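Local structure of beta-n-acetylhexosaminidase (Streptococcus pneumoniae, 4AZI) at residues L27-D32 with E99-A104; A260-Y264 with L309-K313; A297-T301 with E344-F349. The protein probably removes beta-linked N-acetylglucosamine from the ends of glycans, as a family 20 exo-beta-D-N-acetylglucosaminidase. The protein carries 2 engineered substitutions. All coordinates share one frame; numbering follows the deposited sequence.

Contact 1. Residues L27-D32 with E99-A104; sequences LKRIVD and ELIEYA
K28 lies level with L100 and V31 with A104 where helix segments 27-32 and 99-104 run nearly parallel, their axes 10.2 Å apart at closest and 17° apart in direction. K28 and Y103 bury the most surface. With CG anti to the backbone N (chi1 -178°), the Y103 ring reaches across to the other helix, with K28 over one face and D32 near its plane at the hydroxyl end. The K28 chain crosses the tyrosine at about a right angle and lays its CE over that face, 4.0 Å from the ring centroid and offset toward the rim, a CH-pi contact. The bend of K28 at chi3 carries NZ on past the ring to a salt bridge with E99, where NZ sits 2.8 Å from OE2 and approaches from above the carboxylate plane, 41° out of it. At the far end of the ring, Y103 OH donates to D32 OD1 at a short 2.5 Å, meeting the syn lone pair of that oxygen, on the side of OD2. The ring is thus held at its face by a lysine and at its hydroxyl by an aspartate. Deeper in, apolar side chains take over. L100 CD1 fits against L27 CB and V31 CG2, each at 3.8 Å, while V31 CG1 meets Y103 CD2 at 3.8 Å and A104 CB at 4.1 Å. In the TIM barrel, helix 24-37 follows strand 10-16 and helix 94-106 precedes strand 110-117; they pack side by side outside strand 41-45. L27, V31 and L100 rest on that strand, and L100 also touches L111 of strand 110-117; on the other flank of helix 24-37, R29 forms a salt bridge with E339.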
loop_
_atom_site.group_PDB
_atom_site.type_symbol
_atom_site.label_atom_id
_atom_site.label_comp_id
_atom_site.label_asym_id
_atom_site.label_seq_id
_atom_site.Cartn_x
_atom_site.Cartn_y
_atom_site.Cartn_z
ATOM N N LEU A 27 7.651 6.210 -10.708
ATOM C CA LEU A 27 7.672 5.246 -9.609
ATOM C C LEU A 27 9.090 4.775 -9.291
ATOM O O LEU A 27 9.443 4.625 -8.119
ATOM C CB LEU A 27 6.721 4.084 -9.894
ATOM C CG LEU A 27 5.266 4.541 -10.100
ATOM C CD1 LEU A 27 4.412 3.462 -10.751
ATOM C CD2 LEU A 27 4.640 5.025 -8.798
ATOM N N LYS A 28 9.905 4.595 -10.330
ATOM C CA LYS A 28 11.327 4.284 -10.160
ATOM C C LYS A 28 12.026 5.369 -9.338
ATOM O O LYS A 28 12.812 5.053 -8.451
ATOM C CB LYS A 28 12.027 4.112 -11.515
ATOM C CG LYS A 28 11.798 2.770 -12.204
ATOM C CD LYS A 28 12.447 2.750 -13.588
ATOM C CE LYS A 28 13.139 1.428 -13.877
ATOM N NZ LYS A 28 13.878 1.402 -15.183
ATOM N N ARG A 29 11.738 6.638 -9.631
ATOM C CA ARG A 29 12.275 7.764 -8.854
ATOM C C ARG A 29 11.872 7.743 -7.375
ATOM O O ARG A 29 12.675 8.077 -6.498
ATOM C CB ARG A 29 11.855 9.094 -9.471
ATOM C CG ARG A 29 12.597 9.448 -10.744
ATOM C CD ARG A 29 12.918 10.926 -10.750
ATOM N NE ARG A 29 14.052 11.221 -9.865
ATOM C CZ ARG A 29 14.439 12.439 -9.495
ATOM N NH1 ARG A 29 13.790 13.515 -9.921
ATOM N NH2 ARG A 29 15.487 12.585 -8.693
ATOM N N ILE A 30 10.619 7.377 -7.112
ATOM C CA ILE A 30 10.138 7.146 -5.744
ATOM C C ILE A 30 10.939 6.027 -5.056
ATOM O O ILE A 30 11.369 6.185 -3.911
ATOM C CB ILE A 30 8.616 6.842 -5.726
ATOM C CG1 ILE A 30 7.821 8.114 -6.063
ATOM C CG2 ILE A 30 8.182 6.238 -4.386
ATOM C CD1 ILE A 30 6.380 7.871 -6.463
ATOM N N VAL A 31 11.134 4.909 -5.764
ATOM C CA VAL A 31 11.974 3.789 -5.304
ATOM C C VAL A 31 13.387 4.272 -4.935
ATOM O O VAL A 31 13.898 3.951 -3.857
ATOM C CB VAL A 31 12.061 2.671 -6.383
ATOM C CG1 VAL A 31 13.234 1.733 -6.125
ATOM C CG2 VAL A 31 10.760 1.884 -6.451
ATOM N N ASP A 32 13.983 5.053 -5.841
ATOM C CA ASP A 32 15.291 5.697 -5.651
ATOM C C ASP A 32 15.356 6.534 -4.385
ATOM O O ASP A 32 16.289 6.403 -3.591
ATOM C CB ASP A 32 15.606 6.628 -6.833
ATOM C CG ASP A 32 15.948 5.882 -8.099
ATOM O OD1 ASP A 32 16.145 4.652 -8.040
ATOM O OD2 ASP A 32 16.037 6.545 -9.156
ATOM N N GLU A 99 9.223 -4.835 -14.169
ATOM C CA GLU A 99 10.450 -4.033 -14.129
ATOM C C GLU A 99 10.591 -3.211 -12.843
ATOM O O GLU A 99 11.694 -3.084 -12.314
ATOM C CB GLU A 99 10.548 -3.115 -15.356
ATOM C CG GLU A 99 11.712 -2.126 -15.303
ATOM C CD GLU A 99 12.023 -1.457 -16.638
ATOM O OE1 GLU A 99 11.231 -1.607 -17.594
ATOM O OE2 GLU A 99 13.067 -0.783 -16.733
ATOM N N LEU A 100 9.487 -2.645 -12.352
ATOM C CA LEU A 100 9.520 -1.867 -11.104
ATOM C C LEU A 100 9.916 -2.753 -9.920
ATOM O O LEU A 100 10.752 -2.375 -9.097
ATOM C CB LEU A 100 8.175 -1.168 -10.844
ATOM C CG LEU A 100 8.032 -0.294 -9.591
ATOM C CD1 LEU A 100 8.896 0.967 -9.668
ATOM C CD2 LEU A 100 6.570 0.078 -9.396
ATOM N N ILE A 101 9.314 -3.936 -9.854
ATOM C CA ILE A 101 9.622 -4.917 -8.818
ATOM C C ILE A 101 11.087 -5.383 -8.855
ATOM O O ILE A 101 11.758 -5.386 -7.827
ATOM C CB ILE A 101 8.643 -6.107 -8.882
ATOM C CG1 ILE A 101 7.207 -5.610 -8.625
ATOM C CG2 ILE A 101 9.045 -7.191 -7.881
ATOM C CD1 ILE A 101 6.135 -6.679 -8.730
ATOM N N GLU A 102 11.586 -5.761 -10.032
ATOM C CA GLU A 102 13.001 -6.111 -10.189
ATOM C C GLU A 102 13.900 -4.952 -9.770
ATOM O O GLU A 102 14.870 -5.149 -9.031
ATOM C CB GLU A 102 13.339 -6.469 -11.642
ATOM C CG GLU A 102 12.346 -7.369 -12.350
ATOM C CD GLU A 102 12.934 -8.692 -12.796
ATOM O OE1 GLU A 102 13.641 -9.339 -11.992
ATOM O OE2 GLU A 102 12.672 -9.088 -13.956
ATOM N N TYR A 103 13.579 -3.751 -10.267
ATOM C CA TYR A 103 14.372 -2.537 -10.007
ATOM C C TYR A 103 14.433 -2.218 -8.520
ATOM O O TYR A 103 15.511 -1.935 -7.977
ATOM C CB TYR A 103 13.786 -1.344 -10.771
ATOM C CG TYR A 103 14.549 -0.045 -10.617
ATOM C CD1 TYR A 103 15.676 0.218 -11.394
ATOM C CD2 TYR A 103 14.131 0.935 -9.708
ATOM C CE1 TYR A 103 16.376 1.412 -11.263
ATOM C CE2 TYR A 103 14.826 2.131 -9.567
ATOM C CZ TYR A 103 15.948 2.365 -10.351
ATOM O OH TYR A 103 16.650 3.546 -10.231
ATOM N N ALA A 104 13.269 -2.267 -7.873
ATOM C CA ALA A 104 13.174 -2.081 -6.431
ATOM C C ALA A 104 13.991 -3.147 -5.696
ATOM O O ALA A 104 14.703 -2.833 -4.734
ATOM C CB ALA A 104 11.722 -2.095 -5.980
#

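Contact 2. Residues A260-Y264 with L309-K313; sequences ASPQY and LASTK
P262 sets its ring against the turn L309-T312: its CD lies 3.4 Å from S311 OG and its CG 3.5 Å from A310 O. The same ring brings CB to 4.1 Å from L309 CD1 and CG to 3.9 Å from T312 CG2, so one proline touches every residue of the turn. This is a type II beta turn, with S311 taking the positive phi (73°) of its third position. Its closing acceptor, L309 O, is gripped twice from the same face of its plane, by T312 N and by T312 OG1. That use of the hydroxyl leaves the threonine CG2 on the proline side, where Q263 OE1 also passes alongside it. In the TIM barrel, helix 262-267 leads from strand 246-249 into strand 271-282, and the turn belongs to the loop between helix 294-303 and strand 321-329. P262 and L309 both touch Y249 of strand 246-249. S261 is the N-cap of the helix, its OG accepting from Y264 N. At the solvent side, two waters bridge the amide of Q263 to S311. One donates to both Q263 OE1 and S311 OG, the latter at 2.7 Å; the other accepts from Q263 NE2 and donates to S311 O, again at 2.7 Å. S311 OG in turn donates to A310 O, the same carbonyl that P262 CG touches.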
loop_
_atom_site.group_PDB
_atom_site.type_symbol
_atom_site.label_atom_id
_atom_site.label_comp_id
_atom_site.label_asym_id
_atom_site.label_seq_id
_atom_site.Cartn_x
_atom_site.Cartn_y
_atom_site.Cartn_z
ATOM N N ALA A 260 -13.072 -0.370 15.410
ATOM C CA ALA A 260 -12.392 -1.062 16.494
ATOM C C ALA A 260 -11.156 -0.272 16.908
ATOM O O ALA A 260 -10.516 0.382 16.081
ATOM C CB ALA A 260 -12.008 -2.479 16.084
ATOM N N SER A 261 -10.846 -0.304 18.196
ATOM C CA SER A 261 -9.639 0.335 18.681
ATOM C C SER A 261 -8.452 -0.564 18.358
ATOM O O SER A 261 -8.629 -1.779 18.174
ATOM C CB SER A 261 -9.730 0.568 20.186
ATOM O OG SER A 261 -9.747 -0.663 20.878
ATOM N N PRO A 262 -7.243 0.021 18.288
ATOM C CA PRO A 262 -6.043 -0.801 18.137
ATOM C C PRO A 262 -5.875 -1.736 19.331
ATOM O O PRO A 262 -5.441 -2.878 19.150
ATOM C CB PRO A 262 -4.897 0.221 18.086
ATOM C CG PRO A 262 -5.535 1.532 17.839
ATOM C CD PRO A 262 -6.923 1.456 18.382
ATOM N N GLN A 263 -6.221 -1.255 20.531
ATOM C CA GLN A 263 -6.219 -2.100 21.737
ATOM C C GLN A 263 -7.085 -3.349 21.523
ATOM O O GLN A 263 -6.643 -4.477 21.783
ATOM C CB GLN A 263 -6.735 -1.341 22.970
ATOM C CG GLN A 263 -5.840 -0.226 23.491
ATOM C CD GLN A 263 -6.313 1.159 23.069
ATOM O OE1 GLN A 263 -6.822 1.344 21.966
ATOM N NE2 GLN A 263 -6.160 2.135 23.958
ATOM N N TYR A 264 -8.318 -3.142 21.057
ATOM C CA TYR A 264 -9.240 -4.250 20.822
ATOM C C TYR A 264 -8.729 -5.259 19.786
ATOM O O TYR A 264 -8.813 -6.466 20.006
ATOM C CB TYR A 264 -10.640 -3.764 20.428
ATOM C CG TYR A 264 -11.645 -4.898 20.414
ATOM C CD1 TYR A 264 -12.290 -5.291 21.584
ATOM C CD2 TYR A 264 -11.917 -5.604 19.243
ATOM C CE1 TYR A 264 -13.199 -6.335 21.588
ATOM C CE2 TYR A 264 -12.828 -6.648 19.232
ATOM C CZ TYR A 264 -13.457 -7.014 20.410
ATOM O OH TYR A 264 -14.354 -8.046 20.424
ATOM N N LEU A 309 0.221 4.229 17.234
ATOM C CA LEU A 309 -0.979 3.907 16.464
ATOM C C LEU A 309 -2.019 5.005 16.669
ATOM O O LEU A 309 -2.082 5.610 17.744
ATOM C CB LEU A 309 -1.531 2.530 16.845
ATOM C CG LEU A 309 -0.666 1.348 16.383
ATOM C CD1 LEU A 309 -0.865 0.140 17.275
ATOM C CD2 LEU A 309 -0.945 0.988 14.933
ATOM N N ALA A 310 -2.806 5.281 15.631
ATOM C CA ALA A 310 -3.842 6.319 15.693
ATOM C C ALA A 310 -4.809 6.049 16.837
ATOM O O ALA A 310 -5.158 4.901 17.085
ATOM C CB ALA A 310 -4.590 6.402 14.370
ATOM N N SER A 311 -5.242 7.121 17.506
ATOM C CA SER A 311 -6.109 7.064 18.705
ATOM C C SER A 311 -5.421 6.585 19.993
ATOM O O SER A 311 -6.086 6.346 21.010
ATOM C CB SER A 311 -7.404 6.263 18.449
ATOM O OG SER A 311 -7.195 4.858 18.537
ATOM N N THR A 312 -4.094 6.443 19.957
ATOM C CA THR A 312 -3.337 6.042 21.144
ATOM C C THR A 312 -2.189 6.996 21.433
ATOM O O THR A 312 -1.661 7.657 20.528
ATOM C CB THR A 312 -2.751 4.609 21.043
ATOM O OG1 THR A 312 -1.738 4.569 20.027
ATOM C CG2 THR A 312 -3.836 3.575 20.753
ATOM N N LYS A 313 -1.803 7.047 22.706
ATOM C CA LYS A 313 -0.703 7.885 23.165
ATOM C C LYS A 313 0.499 6.998 23.507
ATOM O O LYS A 313 0.469 6.239 24.486
ATOM C CB LYS A 313 -1.148 8.712 24.376
ATOM C CG LYS A 313 -0.095 9.640 24.958
ATOM C CD LYS A 313 -0.677 10.442 26.118
ATOM C CE LYS A 313 0.378 11.282 26.821
ATOM N NZ LYS A 313 1.054 12.189 25.854
HETATM O O HOH W 1 -6.261 5.162 23.461
HETATM O O HOH W 2 -8.024 3.946 20.890
#

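Contact 3. Residues A297-T301 with E344-F349; sequences AIENT and ELMTAF
L345 extends toward A297 and I298 because its CG is anti to the backbone N (chi1 -171°), and T301 meets it with CG2, its OG1 being held between the backbone N and the carbonyl carbon (chi1 63°). In that rotation OG1 donates to I298 O of its own helix at 2.6 Å while still touching A348 CB, and CG2 faces L345 and F349. L345 CD1 is the focus of the packing: it lies 3.8 Å from A297 CB, and at the same distance from I298 CG1 and T301 CG2. Segments 297-301 and 344-349 run almost parallel, 16° apart in direction, with their axes 8.7 Å apart at closest. They come from helices 294-303 and 339-352, which flank strand 321-329 in sequence as the last two helices of the TIM barrel layer. T301, L345 and F349 all touch L326 on that strand, and L345 reaches I328 as well. The helices are close here: the CA atoms of T301 and F349 are 4.8 Å apart, and the small A348 puts its CB 3.4 Å from T301 OG1. F349 offers its backbone and CB to T301 more than its ring, although T301 O lies at the ring edge, in plane; the ring itself meets that of W279. On the outer side, I298 CD1 abuts the carboxylate of E344, 3.6 Å from its CD, the two chains crossing at about a right angle.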
loop_
_atom_site.group_PDB
_atom_site.type_symbol
_atom_site.label_atom_id
_atom_site.label_comp_id
_atom_site.label_asym_id
_atom_site.label_seq_id
_atom_site.Cartn_x
_atom_site.Cartn_y
_atom_site.Cartn_z
ATOM N N ALA A 297 1.169 17.446 7.558
ATOM C CA ALA A 297 1.775 16.129 7.333
ATOM C C ALA A 297 3.255 16.168 7.697
ATOM O O ALA A 297 3.755 15.300 8.423
ATOM C CB ALA A 297 1.587 15.684 5.889
ATOM N N ILE A 298 3.946 17.185 7.195
ATOM C CA ILE A 298 5.360 17.396 7.497
ATOM C C ILE A 298 5.616 17.579 8.995
ATOM O O ILE A 298 6.556 16.978 9.537
ATOM C CB ILE A 298 5.959 18.548 6.655
ATOM C CG1 ILE A 298 6.058 18.100 5.194
ATOM C CG2 ILE A 298 7.329 18.952 7.198
ATOM C CD1 ILE A 298 6.370 19.198 4.195
ATOM N N GLU A 299 4.790 18.404 9.646
ATOM C CA GLU A 299 4.847 18.600 11.098
ATOM C C GLU A 299 4.721 17.258 11.812
ATOM O O GLU A 299 5.560 16.914 12.645
ATOM C CB GLU A 299 3.740 19.557 11.580
ATOM C CG GLU A 299 3.841 19.942 13.054
ATOM C CD GLU A 299 2.594 20.641 13.583
ATOM O OE1 GLU A 299 1.597 20.741 12.838
ATOM O OE2 GLU A 299 2.603 21.082 14.754
ATOM N N ASN A 300 3.691 16.496 11.447
ATOM C CA ASN A 300 3.373 15.221 12.119
ATOM C C ASN A 300 4.430 14.120 11.996
ATOM O O ASN A 300 4.481 13.221 12.844
ATOM C CB ASN A 300 2.009 14.677 11.671
ATOM C CG ASN A 300 0.850 15.553 12.108
ATOM O OD1 ASN A 300 -0.175 15.607 11.431
ATOM N ND2 ASN A 300 0.990 16.218 13.251
ATOM N N THR A 301 5.259 14.170 10.954
ATOM C CA THR A 301 6.374 13.218 10.839
ATOM C C THR A 301 7.324 13.319 12.029
ATOM O O THR A 301 8.014 12.355 12.357
ATOM C CB THR A 301 7.192 13.370 9.540
ATOM O OG1 THR A 301 7.810 14.666 9.492
ATOM C CG2 THR A 301 6.322 13.142 8.311
ATOM N N GLU A 344 10.122 15.821 0.107
ATOM C CA GLU A 344 10.284 16.526 1.383
ATOM C C GLU A 344 9.576 15.781 2.528
ATOM O O GLU A 344 10.125 15.642 3.624
ATOM C CB GLU A 344 9.795 17.975 1.305
ATOM C CG GLU A 344 10.076 18.755 2.586
ATOM C CD GLU A 344 9.451 20.138 2.615
ATOM O OE1 GLU A 344 8.746 20.509 1.653
ATOM O OE2 GLU A 344 9.661 20.852 3.618
ATOM N N LEU A 345 8.365 15.299 2.261
ATOM C CA LEU A 345 7.603 14.559 3.262
ATOM C C LEU A 345 8.326 13.267 3.659
ATOM O O LEU A 345 8.487 12.985 4.848
ATOM C CB LEU A 345 6.181 14.275 2.754
ATOM C CG LEU A 345 5.137 13.686 3.706
ATOM C CD1 LEU A 345 5.044 14.450 5.017
ATOM C CD2 LEU A 345 3.778 13.648 3.021
ATOM N N MET A 346 8.776 12.509 2.657
ATOM C CA MET A 346 9.562 11.301 2.882
ATOM C C MET A 346 10.835 11.567 3.677
ATOM O O MET A 346 11.155 10.813 4.586
ATOM C CB MET A 346 9.926 10.630 1.557
ATOM C CG MET A 346 8.754 9.976 0.854
ATOM S SD MET A 346 9.210 9.408 -0.787
ATOM C CE MET A 346 10.231 7.990 -0.381
ATOM N N THR A 347 11.556 12.630 3.315
ATOM C CA THR A 347 12.818 12.983 3.968
ATOM C C THR A 347 12.600 13.351 5.440
ATOM O O THR A 347 13.348 12.898 6.312
ATOM C CB THR A 347 13.532 14.132 3.217
ATOM O OG1 THR A 347 13.756 13.742 1.857
ATOM C CG2 THR A 347 14.866 14.478 3.868
ATOM N N ALA A 348 11.568 14.151 5.704
ATOM C CA ALA A 348 11.206 14.548 7.068
ATOM C C ALA A 348 10.930 13.349 7.990
ATOM O O ALA A 348 11.435 13.298 9.113
ATOM C CB ALA A 348 10.015 15.493 7.043
ATOM N N PHE A 349 10.143 12.390 7.503
ATOM C CA PHE A 349 9.841 11.153 8.249
ATOM C C PHE A 349 11.120 10.344 8.531
ATOM O O PHE A 349 11.311 9.845 9.638
ATOM C CB PHE A 349 8.803 10.313 7.489
ATOM C CG PHE A 349 8.147 9.226 8.315
ATOM C CD1 PHE A 349 7.751 9.457 9.635
ATOM C CD2 PHE A 349 7.886 7.977 7.751
ATOM C CE1 PHE A 349 7.137 8.451 10.381
ATOM C CE2 PHE A 349 7.272 6.971 8.492
ATOM C CZ PHE A 349 6.893 7.211 9.807
#

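How the contacts relate
Contacts 1 and 3 are helix pairs on the outside of one TIM barrel, and they meet where its end returns to its start: helix 339-352 packs on helix 24-37, with I30 O 4.1 Å from M346 CE. Contact 2 lies on the opposite side of the chain's centre from contact 1, the centres about 33 Å apart. Contacts 2 and 3 alternate along the chain without touching, nearest atoms about 10 Å apart. None lines the inhibitor pocket, but the side chains of A310 and A297 come within about 10 and 11 Å of the bound carbamate. Strands 271-282 and 321-329, touched by contact 3, carry pocket residues Y280, I282 and W329.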